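Local coordinates for protein ribose 5-phosphate isomerase (Trypanosoma cruzi, PDB 3M1P) that probably interconverts ribose 5-phosphate and ribulose 5-phosphate, as an assembly of four chains, at residues A[1-6]-A[28-33]. The protein carries 1 engineered substitution. Sequence-based numbering, arbitrary orientation.
Sequences MTRRVA and GDEFVP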
loop_
_atom_site.group_PDB
_atom_site.type_symbol
_atom_site.label_atom_id
_atom_site.label_comp_id
_atom_site.label_asym_id
_atom_site.label_seq_id
_atom_site.Cartn_x
_atom_site.Cartn_y
_atom_site.Cartn_z
ATOM N N MET A 1 5.654 -34.620 -6.691
ATOM C CA MET A 1 6.827 -33.714 -6.873
ATOM C C MET A 1 6.417 -32.290 -7.273
ATOM O O MET A 1 7.025 -31.328 -6.799
ATOM C CB MET A 1 7.858 -34.292 -7.855
ATOM C CG MET A 1 9.305 -34.240 -7.329
ATOM S SD MET A 1 10.594 -34.079 -8.604
ATOM C CE MET A 1 10.787 -32.290 -8.728
ATOM N N THR A 2 5.412 -32.137 -8.143
ATOM C CA THR A 2 4.858 -30.787 -8.377
ATOM C C THR A 2 3.933 -30.351 -7.225
ATOM O O THR A 2 3.599 -31.153 -6.355
ATOM C CB THR A 2 4.189 -30.571 -9.780
ATOM O OG1 THR A 2 2.923 -31.242 -9.852
ATOM C CG2 THR A 2 5.108 -31.015 -10.914
ATOM N N ARG A 3 3.547 -29.076 -7.209
ATOM C CA ARG A 3 2.765 -28.545 -6.090
ATOM C C ARG A 3 1.484 -27.857 -6.536
ATOM O O ARG A 3 1.509 -26.847 -7.256
ATOM C CB ARG A 3 3.622 -27.686 -5.134
ATOM C CG ARG A 3 4.889 -27.078 -5.717
ATOM C CD ARG A 3 6.095 -27.117 -4.754
ATOM N NE ARG A 3 5.824 -26.565 -3.422
ATOM C CZ ARG A 3 6.567 -25.652 -2.796
ATOM N NH1 ARG A 3 7.665 -25.163 -3.359
ATOM N NH2 ARG A 3 6.218 -25.235 -1.587
ATOM N N ARG A 4 0.362 -28.447 -6.125
ATOM C CA ARG A 4 -0.954 -28.001 -6.541
ATOM C C ARG A 4 -1.320 -26.728 -5.792
ATOM O O ARG A 4 -1.013 -26.589 -4.613
ATOM C CB ARG A 4 -2.002 -29.097 -6.313
ATOM C CG ARG A 4 -1.642 -30.456 -6.952
ATOM C CD ARG A 4 -2.768 -31.462 -6.763
ATOM N NE ARG A 4 -3.835 -31.245 -7.727
ATOM C CZ ARG A 4 -5.131 -31.296 -7.434
ATOM N NH1 ARG A 4 -5.532 -31.562 -6.197
ATOM N NH2 ARG A 4 -6.022 -31.093 -8.382
ATOM N N VAL A 5 -1.958 -25.802 -6.503
ATOM C CA VAL A 5 -2.320 -24.501 -5.969
ATOM C C VAL A 5 -3.770 -24.227 -6.344
ATOM O O VAL A 5 -4.070 -23.902 -7.492
ATOM C CB VAL A 5 -1.394 -23.378 -6.537
ATOM C CG1 VAL A 5 -1.872 -21.969 -6.105
ATOM C CG2 VAL A 5 0.044 -23.602 -6.130
ATOM N N ALA A 6 -4.680 -24.353 -5.385
ATOM C CA ALA A 6 -6.096 -24.145 -5.699
ATOM C C ALA A 6 -6.422 -22.660 -5.774
ATOM O O ALA A 6 -5.985 -21.885 -4.936
ATOM C CB ALA A 6 -7.002 -24.864 -4.687
ATOM N N GLY A 28 6.802 -20.824 -11.361
ATOM C CA GLY A 28 7.632 -21.977 -11.706
ATOM C C GLY A 28 6.797 -23.118 -12.258
ATOM O O GLY A 28 5.613 -23.239 -11.949
ATOM N N ASP A 29 7.422 -23.934 -13.098
ATOM C CA ASP A 29 6.807 -25.137 -13.668
ATOM C C ASP A 29 6.330 -26.147 -12.617
ATOM O O ASP A 29 5.414 -26.924 -12.875
ATOM C CB ASP A 29 7.805 -25.831 -14.594
ATOM C CG ASP A 29 8.142 -25.008 -15.821
ATOM O OD1 ASP A 29 7.548 -23.921 -16.017
ATOM O OD2 ASP A 29 9.012 -25.466 -16.592
ATOM N N GLU A 30 6.950 -26.142 -11.444
ATOM C CA GLU A 30 6.514 -27.016 -10.357
ATOM C C GLU A 30 5.168 -26.631 -9.714
ATOM O O GLU A 30 4.652 -27.384 -8.892
ATOM C CB GLU A 30 7.582 -27.130 -9.271
ATOM C CG GLU A 30 7.655 -25.917 -8.342
ATOM C CD GLU A 30 8.773 -24.960 -8.713
ATOM O OE1 GLU A 30 8.877 -24.564 -9.901
ATOM O OE2 GLU A 30 9.556 -24.623 -7.805
ATOM N N PHE A 31 4.614 -25.471 -10.062
ATOM C CA PHE A 31 3.350 -25.021 -9.475
ATOM C C PHE A 31 2.183 -25.252 -10.430
ATOM O O PHE A 31 2.163 -24.711 -11.527
ATOM C CB PHE A 31 3.430 -23.538 -9.055
ATOM C CG PHE A 31 4.460 -23.270 -7.993
ATOM C CD1 PHE A 31 4.185 -23.538 -6.650
ATOM C CD2 PHE A 31 5.715 -22.761 -8.332
ATOM C CE1 PHE A 31 5.145 -23.303 -5.663
ATOM C CE2 PHE A 31 6.677 -22.528 -7.365
ATOM C CZ PHE A 31 6.399 -22.798 -6.023
ATOM N N VAL A 32 1.206 -26.044 -10.002
ATOM C CA VAL A 32 0.056 -26.370 -10.853
ATOM C C VAL A 32 -1.231 -25.690 -10.391
ATOM O O VAL A 32 -1.752 -26.024 -9.321
ATOM C CB VAL A 32 -0.192 -27.907 -10.933
ATOM C CG1 VAL A 32 -1.259 -28.221 -11.984
ATOM C CG2 VAL A 32 1.120 -28.664 -11.210
ATOM N N PRO A 33 -1.757 -24.741 -11.193
ATOM C CA PRO A 33 -3.017 -24.100 -10.822
ATOM C C PRO A 33 -4.210 -25.048 -10.970
ATOM O O PRO A 33 -4.310 -25.793 -11.960
ATOM C CB PRO A 33 -3.137 -22.930 -11.804
ATOM C CG PRO A 33 -2.257 -23.269 -12.942
ATOM C CD PRO A 33 -1.209 -24.216 -12.461
#
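Strands 3-6 and 31-33 run parallel, their short axes 33° apart, joined by three backbone hydrogen bonds. Arg3 N gives the shortest, to Glu30 O (2.6 Å), almost along the carbonyl axis; Val32 N bonds to Arg3 O and Val5 N to Val32 O (2.8 Å). Glu30 is the third residue of a type I turn, Gly28 to Phe31. Gly28, with positive phi just after helix 17-26, takes a backbone shape that a side chain would obstruct.

Arg3, Val5, Phe31 and Pro33 share one face of the sheet. The aliphatic stem of Arg3 lies alongside the Phe31 ring, CG 3.7 Å from CD1, and bends at chi2 and chi3 so that Phe31 CE1 lies over one face of the guanidinium, near its rim, the two planes 35° apart. Arginine suits this edge of the core: its methylenes run beside the ring while NE forms a salt bridge with Glu63. Val5 crosses Phe31 obliquely, CG2 4.2 Å from CD1; both are apolar and face helices. Pro33 fits because its N, lacking a hydrogen, points away from strand 3-6. Arg4 and Val32 occupy the other face; just before the strand, Thr2 OG1 reaches Val32 CG2 at 3.4 Å.

The pair belongs to the beta-alpha-beta crossover through helix 17-26, whose Val24 meets Val5 and Phe31, as does Leu128 of helix 117-129. Strand 31-35 is outermost within the chain, and strand 64-69 flanks strand 3-9 opposite it.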